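Local structure of hypothetical protein (Pyrococcus furiosus, 2FZF) at residues L125-M130 against R138-L143; I89-Q94 against M114-I119; L11-M16 against A121-K126. The protein is of unknown function but belongs to the rubrerythrin family of the ferritin clan, whose members are four-helix-bundle proteins that often carry a di-iron centre. All blocks are in the same frame, centred on the assembly; numbering follows the deposited sequence.

Interaction 1: L125-M130 against R138-L143; sequences LKLEEM and RLMRYL
Met140, Glu128 and Arg141 carry most of this contact between the end of helix 103-129 and the early turns of helix 134-164, consecutive helices of the ferritin-like bundle joined by a short connection. The two segments run antiparallel, their axes 8.2 Å apart at an angle of 171°. Met140 starts out toward the facing helix and lies against backbone as much as side chain: its CG packs 3.4 Å from Glu128 N, and its CB sits 3.6 Å from Glu128 CB. Bends at chi2 and chi3 turn the methyl back toward Leu127, where Met140 CE meets Leu127 CD2 at 3.5 Å. On the inner side this apolar seam continues onto Leu69 of helix 63-76 and, through Leu127, onto Leu24 and Leu25 of helix 21-44.

Glu128 reaches across to helix 134-164 with an extended chain, its CG anti to the backbone N (chi1 167°). Its two carboxylate oxygens do different work. OE2 lies alongside the aliphatic part of Arg141, 3.2 Å from Arg141 CB and equally near its CD, while Glu128 OE1 forms a salt bridge with Arg141 NH2 at 3.4 Å, a long and weak hydrogen bond. OE1 approaches the edge of the guanidinium close to its plane, yet the carboxylate and guanidinium planes are turned 40° apart and OE1 alone bonds NH2, a one-point bridge and not a two-pronged one. Leu125 CD2 rests obliquely by the same nitrogen. Arg141 also packs on Glu159 of the second subunit, which places this flank beside the dimer interface. The contact therefore grades from a methionine-leucine interior to a charged margin, where the nearby arginine would probably stabilise the buried Glu128 in its ionised form despite the imperfect bond.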
ATOM      1  N   LEU A 125      -9.477   0.913  12.810  1.00 41.13           N
ATOM      2  CA  LEU A 125     -10.170  -0.374  12.829  1.00 44.28           C
ATOM      3  C   LEU A 125     -11.070  -0.397  14.050  1.00 46.79           C
ATOM      4  O   LEU A 125     -12.206  -0.867  13.990  1.00 46.33           O
ATOM      5  CB  LEU A 125      -9.166  -1.518  12.937  1.00 46.10           C
ATOM      6  CG  LEU A 125      -8.862  -2.236  11.622  1.00 48.53           C
ATOM      7  CD1 LEU A 125      -7.770  -3.283  11.830  1.00 46.52           C
ATOM      8  CD2 LEU A 125     -10.149  -2.866  11.105  1.00 48.67           C
ATOM      9  N   LYS A 126     -10.542   0.113  15.161  1.00 49.66           N
ATOM     10  CA  LYS A 126     -11.291   0.165  16.402  1.00 52.78           C
ATOM     11  C   LYS A 126     -12.364   1.238  16.309  1.00 53.88           C
ATOM     12  O   LYS A 126     -13.533   0.985  16.601  1.00 53.55           O
ATOM     13  CB  LYS A 126     -10.372   0.451  17.595  1.00 54.27           C
ATOM     14  CG  LYS A 126     -11.136   0.729  18.910  1.00 60.30           C
ATOM     15  CD  LYS A 126     -12.186  -0.361  19.249  1.00 61.61           C
ATOM     16  CE  LYS A 126     -13.162   0.094  20.348  1.00 63.36           C
ATOM     17  NZ  LYS A 126     -12.475   0.468  21.625  1.00 65.33           N
ATOM     18  N   LEU A 127     -11.963   2.435  15.894  1.00 56.19           N
ATOM     19  CA  LEU A 127     -12.887   3.554  15.764  1.00 56.69           C
ATOM     20  C   LEU A 127     -14.053   3.130  14.888  1.00 57.91           C
ATOM     21  O   LEU A 127     -15.172   3.625  15.032  1.00 58.07           O
ATOM     22  CB  LEU A 127     -12.174   4.756  15.146  1.00 56.64           C
ATOM     23  CG  LEU A 127     -12.337   6.101  15.859  1.00 57.00           C
ATOM     24  CD1 LEU A 127     -11.883   5.976  17.301  1.00 56.79           C
ATOM     25  CD2 LEU A 127     -11.526   7.165  15.145  1.00 54.96           C
ATOM     26  N   GLU A 128     -13.784   2.202  13.977  1.00 59.02           N
ATOM     27  CA  GLU A 128     -14.822   1.706  13.087  1.00 61.44           C
ATOM     28  C   GLU A 128     -15.919   1.007  13.865  1.00 63.29           C
ATOM     29  O   GLU A 128     -17.107   1.161  13.569  1.00 64.08           O
ATOM     30  CB  GLU A 128     -14.246   0.719  12.084  1.00 60.90           C
ATOM     31  CG  GLU A 128     -15.333  -0.048  11.364  1.00 61.35           C
ATOM     32  CD  GLU A 128     -14.784  -1.025  10.369  1.00 61.43           C
ATOM     33  OE1 GLU A 128     -13.896  -1.823  10.747  1.00 60.48           O
ATOM     34  OE2 GLU A 128     -15.247  -0.997   9.210  1.00 62.66           O
ATOM     35  N   GLU A 129     -15.506   0.216  14.848  1.00 64.57           N
ATOM     36  CA  GLU A 129     -16.443  -0.522  15.675  1.00 65.39           C
ATOM     37  C   GLU A 129     -17.002   0.352  16.789  1.00 64.61           C
ATOM     38  O   GLU A 129     -18.148   0.167  17.198  1.00 66.10           O
ATOM     39  CB  GLU A 129     -15.757  -1.752  16.271  1.00 68.24           C
ATOM     40  CG  GLU A 129     -15.077  -2.667  15.241  1.00 72.74           C
ATOM     41  CD  GLU A 129     -16.027  -3.212  14.169  1.00 75.38           C
ATOM     42  OE1 GLU A 129     -15.580  -4.068  13.367  1.00 75.23           O
ATOM     43  OE2 GLU A 129     -17.209  -2.790  14.120  1.00 76.63           O
ATOM     44  N   MET A 130     -16.192   1.305  17.264  1.00 62.59           N
ATOM     45  CA  MET A 130     -16.573   2.222  18.344  1.00 60.58           C
ATOM     46  C   MET A 130     -17.515   3.332  17.832  1.00 62.42           C
ATOM     47  O   MET A 130     -17.741   4.333  18.512  1.00 62.82           O
ATOM     48  CB  MET A 130     -15.290   2.804  19.004  1.00 56.61           C
ATOM     49  CG  MET A 130     -15.459   3.442  20.409  1.00 50.66           C
ATOM     50  SD  MET A 130     -14.031   3.364  21.559  1.00 39.81           S
ATOM     51  CE  MET A 130     -14.459   1.953  22.541  1.00 38.22           C
ATOM     52  N   ARG A 138     -17.755   3.053   7.248  1.00 66.79           N
ATOM     53  CA  ARG A 138     -17.167   2.807   5.945  1.00 65.95           C
ATOM     54  C   ARG A 138     -15.977   3.751   5.769  1.00 65.12           C
ATOM     55  O   ARG A 138     -14.972   3.387   5.158  1.00 65.44           O
ATOM     56  CB  ARG A 138     -18.227   3.026   4.874  1.00 68.13           C
ATOM     57  CG  ARG A 138     -18.119   2.090   3.685  1.00 71.25           C
ATOM     58  CD  ARG A 138     -19.481   1.939   3.013  1.00 73.04           C
ATOM     59  NE  ARG A 138     -20.343   1.002   3.728  1.00 74.64           N
ATOM     60  CZ  ARG A 138     -21.669   0.982   3.641  1.00 75.68           C
ATOM     61  NH1 ARG A 138     -22.304   1.860   2.868  1.00 74.46           N
ATOM     62  NH2 ARG A 138     -22.361   0.072   4.321  1.00 74.82           N
ATOM     63  N   LEU A 139     -16.092   4.959   6.317  1.00 62.78           N
ATOM     64  CA  LEU A 139     -15.008   5.934   6.258  1.00 60.95           C
ATOM     65  C   LEU A 139     -13.831   5.428   7.086  1.00 58.26           C
ATOM     66  O   LEU A 139     -12.671   5.583   6.707  1.00 59.08           O
ATOM     67  CB  LEU A 139     -15.466   7.285   6.821  1.00 63.25           C
ATOM     68  CG  LEU A 139     -16.005   8.338   5.854  1.00 64.44           C
ATOM     69  CD1 LEU A 139     -14.873   8.792   4.947  1.00 64.86           C
ATOM     70  CD2 LEU A 139     -17.167   7.771   5.043  1.00 65.65           C
ATOM     71  N   MET A 140     -14.140   4.828   8.230  1.00 55.29           N
ATOM     72  CA  MET A 140     -13.112   4.304   9.122  1.00 51.64           C
ATOM     73  C   MET A 140     -12.374   3.160   8.456  1.00 50.20           C
ATOM     74  O   MET A 140     -11.147   3.112   8.478  1.00 49.22           O
ATOM     75  CB  MET A 140     -13.742   3.838  10.428  1.00 49.23           C
ATOM     76  CG  MET A 140     -13.329   4.666  11.622  1.00 48.71           C
ATOM     77  SD  MET A 140     -13.663   6.409  11.389  1.00 50.00           S
ATOM     78  CE  MET A 140     -12.073   7.110  11.679  1.00 50.42           C
ATOM     79  N   ARG A 141     -13.141   2.255   7.857  1.00 49.91           N
ATOM     80  CA  ARG A 141     -12.614   1.095   7.148  1.00 50.30           C
ATOM     81  C   ARG A 141     -11.722   1.565   5.987  1.00 48.29           C
ATOM     82  O   ARG A 141     -10.617   1.059   5.795  1.00 46.97           O
ATOM     83  CB  ARG A 141     -13.790   0.260   6.621  1.00 55.22           C
ATOM     84  CG  ARG A 141     -13.428  -1.110   6.058  1.00 61.11           C
ATOM     85  CD  ARG A 141     -12.970  -2.059   7.152  1.00 64.67           C
ATOM     86  NE  ARG A 141     -12.740  -3.418   6.664  1.00 68.19           N
ATOM     87  CZ  ARG A 141     -12.654  -4.488   7.453  1.00 70.69           C
ATOM     88  NH1 ARG A 141     -12.443  -5.688   6.931  1.00 72.44           N
ATOM     89  NH2 ARG A 141     -12.791  -4.367   8.767  1.00 70.90           N
ATOM     90  N   TYR A 142     -12.209   2.538   5.220  1.00 47.35           N
ATOM     91  CA  TYR A 142     -11.455   3.089   4.093  1.00 45.72           C
ATOM     92  C   TYR A 142     -10.128   3.681   4.571  1.00 43.02           C
ATOM     93  O   TYR A 142      -9.082   3.451   3.964  1.00 40.39           O
ATOM     94  CB  TYR A 142     -12.290   4.170   3.388  1.00 48.47           C
ATOM     95  CG  TYR A 142     -11.535   4.971   2.344  1.00 52.42           C
ATOM     96  CD1 TYR A 142     -10.854   6.144   2.689  1.00 54.85           C
ATOM     97  CD2 TYR A 142     -11.465   4.534   1.017  1.00 54.38           C
ATOM     98  CE1 TYR A 142     -10.121   6.860   1.742  1.00 56.99           C
ATOM     99  CE2 TYR A 142     -10.734   5.238   0.062  1.00 56.15           C
ATOM    100  CZ  TYR A 142     -10.063   6.399   0.429  1.00 58.19           C
ATOM    101  OH  TYR A 142      -9.325   7.086  -0.510  1.00 59.51           O
ATOM    102  N   LEU A 143     -10.195   4.445   5.661  1.00 40.43           N
ATOM    103  CA  LEU A 143      -9.022   5.071   6.247  1.00 40.10           C
ATOM    104  C   LEU A 143      -8.035   3.995   6.753  1.00 40.90           C
ATOM    105  O   LEU A 143      -6.826   4.068   6.482  1.00 40.83           O
ATOM    106  CB  LEU A 143      -9.447   6.019   7.383  1.00 39.12           C
ATOM    107  CG  LEU A 143     -10.135   7.339   6.993  1.00 37.98           C
ATOM    108  CD1 LEU A 143     -10.779   7.988   8.213  1.00 35.17           C
ATOM    109  CD2 LEU A 143      -9.124   8.276   6.365  1.00 36.16           C
TER

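Interaction 2: I89-Q94 against M114-I119; sequences IGPELQ and MKAEEI
Apolar side chains of an irregular loop, Ile89, Pro91 and Leu93, lie against Ala116 and Ile119 in a surface contact along the middle of helix 103-129. Pro91 is central: its ring is directed at the helix, and Pro91 CG comes within 3.7 Å of Ala116 CA, where a small side chain lets the ring approach the backbone. Leu93 reaches the same alanine, with Leu93 CD1 3.7 Å from Ala116 CB. One helical turn on, Ile119 uses both branches. Its CD1 meets the proline at CD, and its CG2, anti to the backbone N, touches Gly90 CA at 3.8 Å and Ile89 CG2 at the same distance; the Ile89 and Ile119 side chains cross at about a right angle. Gly90 suits this place twice over: its phi of 73° favours glycine, and a CB here would collide with Ile119 CG2.

The loop belongs to the long connection from helix 63-76 to helix 103-129, the crossover between the two helical pairs of a ferritin-like bundle. It runs along the outside of the helices, Leu93 also packing on Phe38 and Ile89 on Met27 of helix 21-44. Polar backbone is bridged by a water that donates to Ala116 O at 3.0 Å and, weakly, to Pro91 O. On the helix itself, Lys115 NZ forms a salt bridge with Glu118 OE1 at 2.7 Å, using the syn lone pair of that oxygen.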
ATOM      1  N   ILE A  89      -2.379   8.370  21.120  1.00 53.09           N
ATOM      2  CA  ILE A  89      -2.075   6.962  20.909  1.00 51.98           C
ATOM      3  C   ILE A  89      -1.020   6.791  19.827  1.00 52.68           C
ATOM      4  O   ILE A  89      -1.043   7.484  18.809  1.00 53.97           O
ATOM      5  CB  ILE A  89      -3.328   6.171  20.468  1.00 50.89           C
ATOM      6  CG1 ILE A  89      -4.396   6.211  21.564  1.00 52.39           C
ATOM      7  CG2 ILE A  89      -2.949   4.742  20.148  1.00 48.89           C
ATOM      8  CD1 ILE A  89      -3.969   5.578  22.869  1.00 52.04           C
ATOM      9  N   GLY A  90      -0.094   5.870  20.057  1.00 53.24           N
ATOM     10  CA  GLY A  90       0.938   5.594  19.074  1.00 54.48           C
ATOM     11  C   GLY A  90       2.004   6.657  18.953  1.00 55.32           C
ATOM     12  O   GLY A  90       1.895   7.715  19.552  1.00 54.91           O
ATOM     13  N   PRO A  91       3.055   6.403  18.158  1.00 57.56           N
ATOM     14  CA  PRO A  91       4.130   7.389  17.998  1.00 57.67           C
ATOM     15  C   PRO A  91       3.716   8.694  17.325  1.00 57.28           C
ATOM     16  O   PRO A  91       2.960   8.706  16.356  1.00 56.99           O
ATOM     17  CB  PRO A  91       5.192   6.617  17.206  1.00 56.62           C
ATOM     18  CG  PRO A  91       4.390   5.675  16.382  1.00 55.84           C
ATOM     19  CD  PRO A  91       3.314   5.199  17.341  1.00 57.34           C
ATOM     20  N   GLU A  92       4.217   9.796  17.859  1.00 57.90           N
ATOM     21  CA  GLU A  92       3.901  11.098  17.307  1.00 59.27           C
ATOM     22  C   GLU A  92       5.071  11.583  16.459  1.00 59.67           C
ATOM     23  O   GLU A  92       6.113  12.001  16.976  1.00 58.76           O
ATOM     24  CB  GLU A  92       3.593  12.079  18.436  1.00 60.13           C
ATOM     25  CG  GLU A  92       3.523  13.527  18.012  1.00 63.29           C
ATOM     26  CD  GLU A  92       2.987  14.418  19.110  1.00 65.81           C
ATOM     27  OE1 GLU A  92       1.758  14.389  19.358  1.00 65.43           O
ATOM     28  OE2 GLU A  92       3.798  15.139  19.734  1.00 68.55           O
ATOM     29  N   LEU A  93       4.882  11.506  15.145  1.00 60.01           N
ATOM     30  CA  LEU A  93       5.891  11.906  14.172  1.00 59.77           C
ATOM     31  C   LEU A  93       6.122  13.415  14.145  1.00 60.15           C
ATOM     32  O   LEU A  93       5.192  14.198  13.932  1.00 60.08           O
ATOM     33  CB  LEU A  93       5.477  11.425  12.777  1.00 59.43           C
ATOM     34  CG  LEU A  93       5.348   9.916  12.565  1.00 58.62           C
ATOM     35  CD1 LEU A  93       4.734   9.636  11.199  1.00 58.36           C
ATOM     36  CD2 LEU A  93       6.716   9.271  12.684  1.00 56.93           C
ATOM     37  N   GLN A  94       7.368  13.821  14.367  1.00 59.77           N
ATOM     38  CA  GLN A  94       7.719  15.237  14.341  1.00 60.75           C
ATOM     39  C   GLN A  94       8.300  15.541  12.964  1.00 59.65           C
ATOM     40  O   GLN A  94       8.873  14.657  12.325  1.00 60.38           O
ATOM     41  CB  GLN A  94       8.744  15.552  15.439  1.00 62.65           C
ATOM     42  CG  GLN A  94       8.185  16.328  16.640  1.00 65.10           C
ATOM     43  CD  GLN A  94       6.936  15.697  17.240  1.00 67.96           C
ATOM     44  OE1 GLN A  94       6.912  14.503  17.551  1.00 69.87           O
ATOM     45  NE2 GLN A  94       5.893  16.504  17.419  1.00 69.09           N
ATOM     46  N   MET A 114       6.404   3.448   9.418  1.00 36.04           N
ATOM     47  CA  MET A 114       5.541   2.288   9.254  1.00 38.64           C
ATOM     48  C   MET A 114       4.941   1.921  10.593  1.00 38.36           C
ATOM     49  O   MET A 114       3.856   1.350  10.660  1.00 37.16           O
ATOM     50  CB  MET A 114       6.295   1.089   8.637  1.00 42.75           C
ATOM     51  CG  MET A 114       7.650   0.712   9.245  1.00 46.64           C
ATOM     52  SD  MET A 114       8.337  -0.867   8.551  1.00 51.29           S
ATOM     53  CE  MET A 114       7.499  -2.051   9.607  1.00 48.59           C
ATOM     54  N   LYS A 115       5.642   2.279  11.661  1.00 38.29           N
ATOM     55  CA  LYS A 115       5.162   2.004  13.004  1.00 38.29           C
ATOM     56  C   LYS A 115       3.934   2.868  13.226  1.00 37.99           C
ATOM     57  O   LYS A 115       2.890   2.398  13.690  1.00 39.88           O
ATOM     58  CB  LYS A 115       6.234   2.362  14.021  1.00 43.39           C
ATOM     59  CG  LYS A 115       5.914   1.910  15.427  1.00 47.04           C
ATOM     60  CD  LYS A 115       6.021   0.399  15.537  1.00 49.95           C
ATOM     61  CE  LYS A 115       5.521  -0.098  16.873  1.00 49.22           C
ATOM     62  NZ  LYS A 115       5.299  -1.563  16.816  1.00 51.38           N
ATOM     63  N   ALA A 116       4.069   4.144  12.888  1.00 35.79           N
ATOM     64  CA  ALA A 116       2.965   5.073  13.024  1.00 34.37           C
ATOM     65  C   ALA A 116       1.796   4.646  12.126  1.00 34.45           C
ATOM     66  O   ALA A 116       0.643   4.803  12.505  1.00 35.20           O
ATOM     67  CB  ALA A 116       3.415   6.474  12.675  1.00 31.33           C
ATOM     68  N   GLU A 117       2.085   4.104  10.944  1.00 34.45           N
ATOM     69  CA  GLU A 117       1.012   3.681  10.058  1.00 35.81           C
ATOM     70  C   GLU A 117       0.367   2.413  10.621  1.00 36.70           C
ATOM     71  O   GLU A 117      -0.830   2.151  10.431  1.00 34.11           O
ATOM     72  CB  GLU A 117       1.537   3.425   8.644  1.00 36.62           C
ATOM     73  CG  GLU A 117       2.220   4.623   7.973  1.00 40.32           C
ATOM     74  CD  GLU A 117       1.268   5.751   7.621  1.00 42.65           C
ATOM     75  OE1 GLU A 117       0.922   6.555   8.510  1.00 47.54           O
ATOM     76  OE2 GLU A 117       0.854   5.838   6.452  1.00 43.01           O
ATOM     77  N   GLU A 118       1.176   1.636  11.328  1.00 38.74           N
ATOM     78  CA  GLU A 118       0.725   0.407  11.951  1.00 41.11           C
ATOM     79  C   GLU A 118      -0.315   0.769  12.993  1.00 41.40           C
ATOM     80  O   GLU A 118      -1.454   0.301  12.935  1.00 41.91           O
ATOM     81  CB  GLU A 118       1.903  -0.304  12.619  1.00 44.80           C
ATOM     82  CG  GLU A 118       1.548  -1.609  13.305  1.00 48.04           C
ATOM     83  CD  GLU A 118       2.738  -2.229  14.029  1.00 50.01           C
ATOM     84  OE1 GLU A 118       3.280  -1.588  14.957  1.00 49.49           O
ATOM     85  OE2 GLU A 118       3.129  -3.361  13.666  1.00 52.83           O
ATOM     86  N   ILE A 119       0.057   1.614  13.946  1.00 40.84           N
ATOM     87  CA  ILE A 119      -0.913   1.982  14.968  1.00 41.59           C
ATOM     88  C   ILE A 119      -2.119   2.729  14.403  1.00 40.04           C
ATOM     89  O   ILE A 119      -3.205   2.596  14.939  1.00 42.03           O
ATOM     90  CB  ILE A 119      -0.268   2.825  16.118  1.00 43.75           C
ATOM     91  CG1 ILE A 119       0.561   1.914  17.037  1.00 43.72           C
ATOM     92  CG2 ILE A 119      -1.346   3.482  16.973  1.00 43.40           C
ATOM     93  CD1 ILE A 119       1.926   1.558  16.478  1.00 45.09           C
TER
HETATM   94  O   HOH W   1       0.834   6.555  14.894  1.00 37.35           O

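Interaction 3: L11-M16 against A121-K126; sequences LPIEKM and AEFYLK
Ile13 and Phe123 bring the backbones nearest, CA to CA 6.7 Å, where a short 3-10 turn at 13-14 faces helix 103-129. The turn lies in the N-terminal loop that leads into helix 21-44; the turn and the residues just after it lay Ile13 and Met16 against the outside of the ferritin-like bundle. Ile13 points at the helix. Its CD1 reaches Phe123 CA at 3.7 Å and lies at the edge of the aromatic ring, near its plane. Ile13 CG1 packs 3.9 Å from Glu122 CG, on the aliphatic part of that acidic side chain. An alanine in place of Ile13 would probably open a gap beside Phe123 CB and leave the CG of Glu122 without its apolar neighbour.

Met16 takes the ring face. Phe123 CG stands anti to its backbone N (chi1 -176°), a setting that puts the ring beside Met16; the ring also packs on Met27 of helix 21-44. The contact is Met-aromatic through the sulfur, which stands obliquely to the ring with Met16 SD 3.7 Å from Phe123 CD2. It is CH-pi through the methyl. On the side of the methyl away from the ring, Met16 and Lys126 run past one another in opposite senses, with Met16 CE 3.7 Å from Lys126 CG. The same methyl sits almost over the middle of the ring, Met16 CE being 4.0 Å from the Phe123 centroid and 13° off the ring normal.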
ATOM      1  N   LEU A  11       0.403   6.539  23.934  1.00 55.39           N
ATOM      2  CA  LEU A  11      -0.396   5.562  24.669  1.00 55.86           C
ATOM      3  C   LEU A  11      -0.784   4.359  23.800  1.00 56.60           C
ATOM      4  O   LEU A  11      -1.097   4.502  22.626  1.00 56.18           O
ATOM      5  CB  LEU A  11      -1.660   6.230  25.212  1.00 55.45           C
ATOM      6  CG  LEU A  11      -1.461   7.399  26.185  1.00 56.13           C
ATOM      7  CD1 LEU A  11      -2.819   7.976  26.604  1.00 53.47           C
ATOM      8  CD2 LEU A  11      -0.668   6.922  27.399  1.00 53.88           C
ATOM      9  N   PRO A  12      -0.741   3.146  24.368  1.00 58.02           N
ATOM     10  CA  PRO A  12      -1.096   1.939  23.619  1.00 57.22           C
ATOM     11  C   PRO A  12      -2.539   1.961  23.138  1.00 57.36           C
ATOM     12  O   PRO A  12      -3.420   2.480  23.819  1.00 58.17           O
ATOM     13  CB  PRO A  12      -0.850   0.826  24.631  1.00 57.60           C
ATOM     14  CG  PRO A  12      -1.127   1.499  25.933  1.00 58.38           C
ATOM     15  CD  PRO A  12      -0.384   2.800  25.754  1.00 58.14           C
ATOM     16  N   ILE A  13      -2.761   1.380  21.964  1.00 57.45           N
ATOM     17  CA  ILE A  13      -4.078   1.299  21.332  1.00 55.39           C
ATOM     18  C   ILE A  13      -5.123   0.814  22.344  1.00 55.21           C
ATOM     19  O   ILE A  13      -6.293   1.224  22.323  1.00 53.02           O
ATOM     20  CB  ILE A  13      -4.010   0.321  20.123  1.00 54.59           C
ATOM     21  CG1 ILE A  13      -5.010   0.726  19.040  1.00 54.31           C
ATOM     22  CG2 ILE A  13      -4.270  -1.104  20.588  1.00 55.42           C
ATOM     23  CD1 ILE A  13      -4.702   2.059  18.411  1.00 52.01           C
ATOM     24  N   GLU A  14      -4.671  -0.063  23.236  1.00 57.23           N
ATOM     25  CA  GLU A  14      -5.506  -0.659  24.271  1.00 57.02           C
ATOM     26  C   GLU A  14      -6.225   0.391  25.100  1.00 56.42           C
ATOM     27  O   GLU A  14      -7.406   0.248  25.417  1.00 56.69           O
ATOM     28  CB  GLU A  14      -4.651  -1.539  25.187  1.00 57.96           C
ATOM     29  CG  GLU A  14      -5.467  -2.490  26.056  1.00 59.76           C
ATOM     30  CD  GLU A  14      -6.159  -3.587  25.251  1.00 60.35           C
ATOM     31  OE1 GLU A  14      -6.587  -3.310  24.104  1.00 58.65           O
ATOM     32  OE2 GLU A  14      -6.284  -4.722  25.776  1.00 59.36           O
ATOM     33  N   LYS A  15      -5.520   1.458  25.448  1.00 56.27           N
ATOM     34  CA  LYS A  15      -6.144   2.489  26.256  1.00 55.85           C
ATOM     35  C   LYS A  15      -6.858   3.559  25.450  1.00 54.61           C
ATOM     36  O   LYS A  15      -6.734   4.745  25.734  1.00 53.64           O
ATOM     37  CB  LYS A  15      -5.117   3.128  27.178  1.00 56.68           C
ATOM     38  CG  LYS A  15      -4.111   3.980  26.483  1.00 58.92           C
ATOM     39  CD  LYS A  15      -3.178   4.602  27.505  1.00 63.28           C
ATOM     40  CE  LYS A  15      -3.939   5.402  28.578  1.00 65.88           C
ATOM     41  NZ  LYS A  15      -4.744   6.564  28.052  1.00 68.52           N
ATOM     42  N   MET A  16      -7.609   3.128  24.440  1.00 54.91           N
ATOM     43  CA  MET A  16      -8.372   4.054  23.621  1.00 53.72           C
ATOM     44  C   MET A  16      -9.679   4.290  24.367  1.00 55.41           C
ATOM     45  O   MET A  16     -10.325   5.326  24.202  1.00 56.43           O
ATOM     46  CB  MET A  16      -8.671   3.454  22.240  1.00 50.73           C
ATOM     47  CG  MET A  16      -7.731   3.885  21.107  1.00 45.81           C
ATOM     48  SD  MET A  16      -8.166   3.134  19.499  1.00 42.55           S
ATOM     49  CE  MET A  16      -9.624   4.050  19.047  1.00 39.56           C
ATOM     50  N   ALA A 121      -3.770   2.422  11.294  1.00 43.32           N
ATOM     51  CA  ALA A 121      -4.760   1.553  10.677  1.00 43.92           C
ATOM     52  C   ALA A 121      -5.476   0.775  11.774  1.00 44.51           C
ATOM     53  O   ALA A 121      -6.696   0.613  11.729  1.00 45.31           O
ATOM     54  CB  ALA A 121      -4.089   0.594   9.700  1.00 45.06           C
ATOM     55  N   GLU A 122      -4.720   0.298  12.760  1.00 43.93           N
ATOM     56  CA  GLU A 122      -5.299  -0.459  13.869  1.00 44.70           C
ATOM     57  C   GLU A 122      -6.239   0.418  14.678  1.00 43.49           C
ATOM     58  O   GLU A 122      -7.204  -0.069  15.282  1.00 44.01           O
ATOM     59  CB  GLU A 122      -4.192  -1.010  14.762  1.00 46.39           C
ATOM     60  CG  GLU A 122      -4.681  -1.682  16.031  1.00 52.69           C
ATOM     61  CD  GLU A 122      -3.585  -2.494  16.724  1.00 57.47           C
ATOM     62  OE1 GLU A 122      -2.390  -2.104  16.596  1.00 56.64           O
ATOM     63  OE2 GLU A 122      -3.921  -3.510  17.398  1.00 57.56           O
ATOM     64  N   PHE A 123      -5.946   1.716  14.670  1.00 40.98           N
ATOM     65  CA  PHE A 123      -6.740   2.734  15.360  1.00 39.68           C
ATOM     66  C   PHE A 123      -8.087   2.879  14.611  1.00 39.04           C
ATOM     67  O   PHE A 123      -9.152   2.719  15.200  1.00 37.29           O
ATOM     68  CB  PHE A 123      -5.943   4.062  15.376  1.00 37.83           C
ATOM     69  CG  PHE A 123      -6.603   5.191  16.145  1.00 35.98           C
ATOM     70  CD1 PHE A 123      -7.591   5.974  15.554  1.00 35.58           C
ATOM     71  CD2 PHE A 123      -6.211   5.491  17.449  1.00 34.65           C
ATOM     72  CE1 PHE A 123      -8.169   7.041  16.241  1.00 34.20           C
ATOM     73  CE2 PHE A 123      -6.784   6.557  18.142  1.00 33.70           C
ATOM     74  CZ  PHE A 123      -7.766   7.331  17.538  1.00 32.09           C
ATOM     75  N   TYR A 124      -8.026   3.140  13.308  1.00 38.53           N
ATOM     76  CA  TYR A 124      -9.226   3.295  12.512  1.00 37.20           C
ATOM     77  C   TYR A 124     -10.080   2.040  12.445  1.00 38.69           C
ATOM     78  O   TYR A 124     -11.251   2.085  12.046  1.00 35.69           O
ATOM     79  CB  TYR A 124      -8.860   3.727  11.108  1.00 36.39           C
ATOM     80  CG  TYR A 124      -8.300   5.112  11.045  1.00 35.93           C
ATOM     81  CD1 TYR A 124      -8.977   6.188  11.631  1.00 36.80           C
ATOM     82  CD2 TYR A 124      -7.119   5.367  10.356  1.00 34.53           C
ATOM     83  CE1 TYR A 124      -8.493   7.486  11.523  1.00 36.52           C
ATOM     84  CE2 TYR A 124      -6.628   6.657  10.247  1.00 35.17           C
ATOM     85  CZ  TYR A 124      -7.318   7.716  10.826  1.00 34.94           C
ATOM     86  OH  TYR A 124      -6.858   8.997  10.664  1.00 33.55           O
ATOM     87  N   LEU A 125      -9.477   0.913  12.810  1.00 41.13           N
ATOM     88  CA  LEU A 125     -10.170  -0.374  12.829  1.00 44.28           C
ATOM     89  C   LEU A 125     -11.070  -0.397  14.050  1.00 46.79           C
ATOM     90  O   LEU A 125     -12.206  -0.867  13.990  1.00 46.33           O
ATOM     91  CB  LEU A 125      -9.166  -1.518  12.937  1.00 46.10           C
ATOM     92  CG  LEU A 125      -8.862  -2.236  11.622  1.00 48.53           C
ATOM     93  CD1 LEU A 125      -7.770  -3.283  11.830  1.00 46.52           C
ATOM     94  CD2 LEU A 125     -10.149  -2.866  11.105  1.00 48.67           C
ATOM     95  N   LYS A 126     -10.542   0.113  15.161  1.00 49.66           N
ATOM     96  CA  LYS A 126     -11.291   0.165  16.402  1.00 52.78           C
ATOM     97  C   LYS A 126     -12.364   1.238  16.309  1.00 53.88           C
ATOM     98  O   LYS A 126     -13.533   0.985  16.601  1.00 53.55           O
ATOM     99  CB  LYS A 126     -10.372   0.451  17.595  1.00 54.27           C
ATOM    100  CG  LYS A 126     -11.136   0.729  18.910  1.00 60.30           C
ATOM    101  CD  LYS A 126     -12.186  -0.361  19.249  1.00 61.61           C
ATOM    102  CE  LYS A 126     -13.162   0.094  20.348  1.00 63.36           C
ATOM    103  NZ  LYS A 126     -12.475   0.468  21.625  1.00 65.33           N
TER

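All three interactions use helix 103-129. Interaction 1 pairs it with helix 134-164 and is the buried one, mixing apolar packing with a salt bridge near the dimer interface. Interactions 2 and 3 instead set irregular segments against it: interaction 2 is a surface contact with a bridging water, interaction 3 partly buried and built on an aromatic ring. Both segments of interaction 2 fall between those of interaction 3 in sequence, and the 89-94 and 11-16 segments touch where Ile89 CG2 meets Ile13 CD1 at 3.6 Å. Interactions 1 and 3 share Leu125 and Lys126, and their packing joins where Leu127 CD1 meets Met16 CE. Interactions 1 and 2, with centres about 17 Å apart, do not touch.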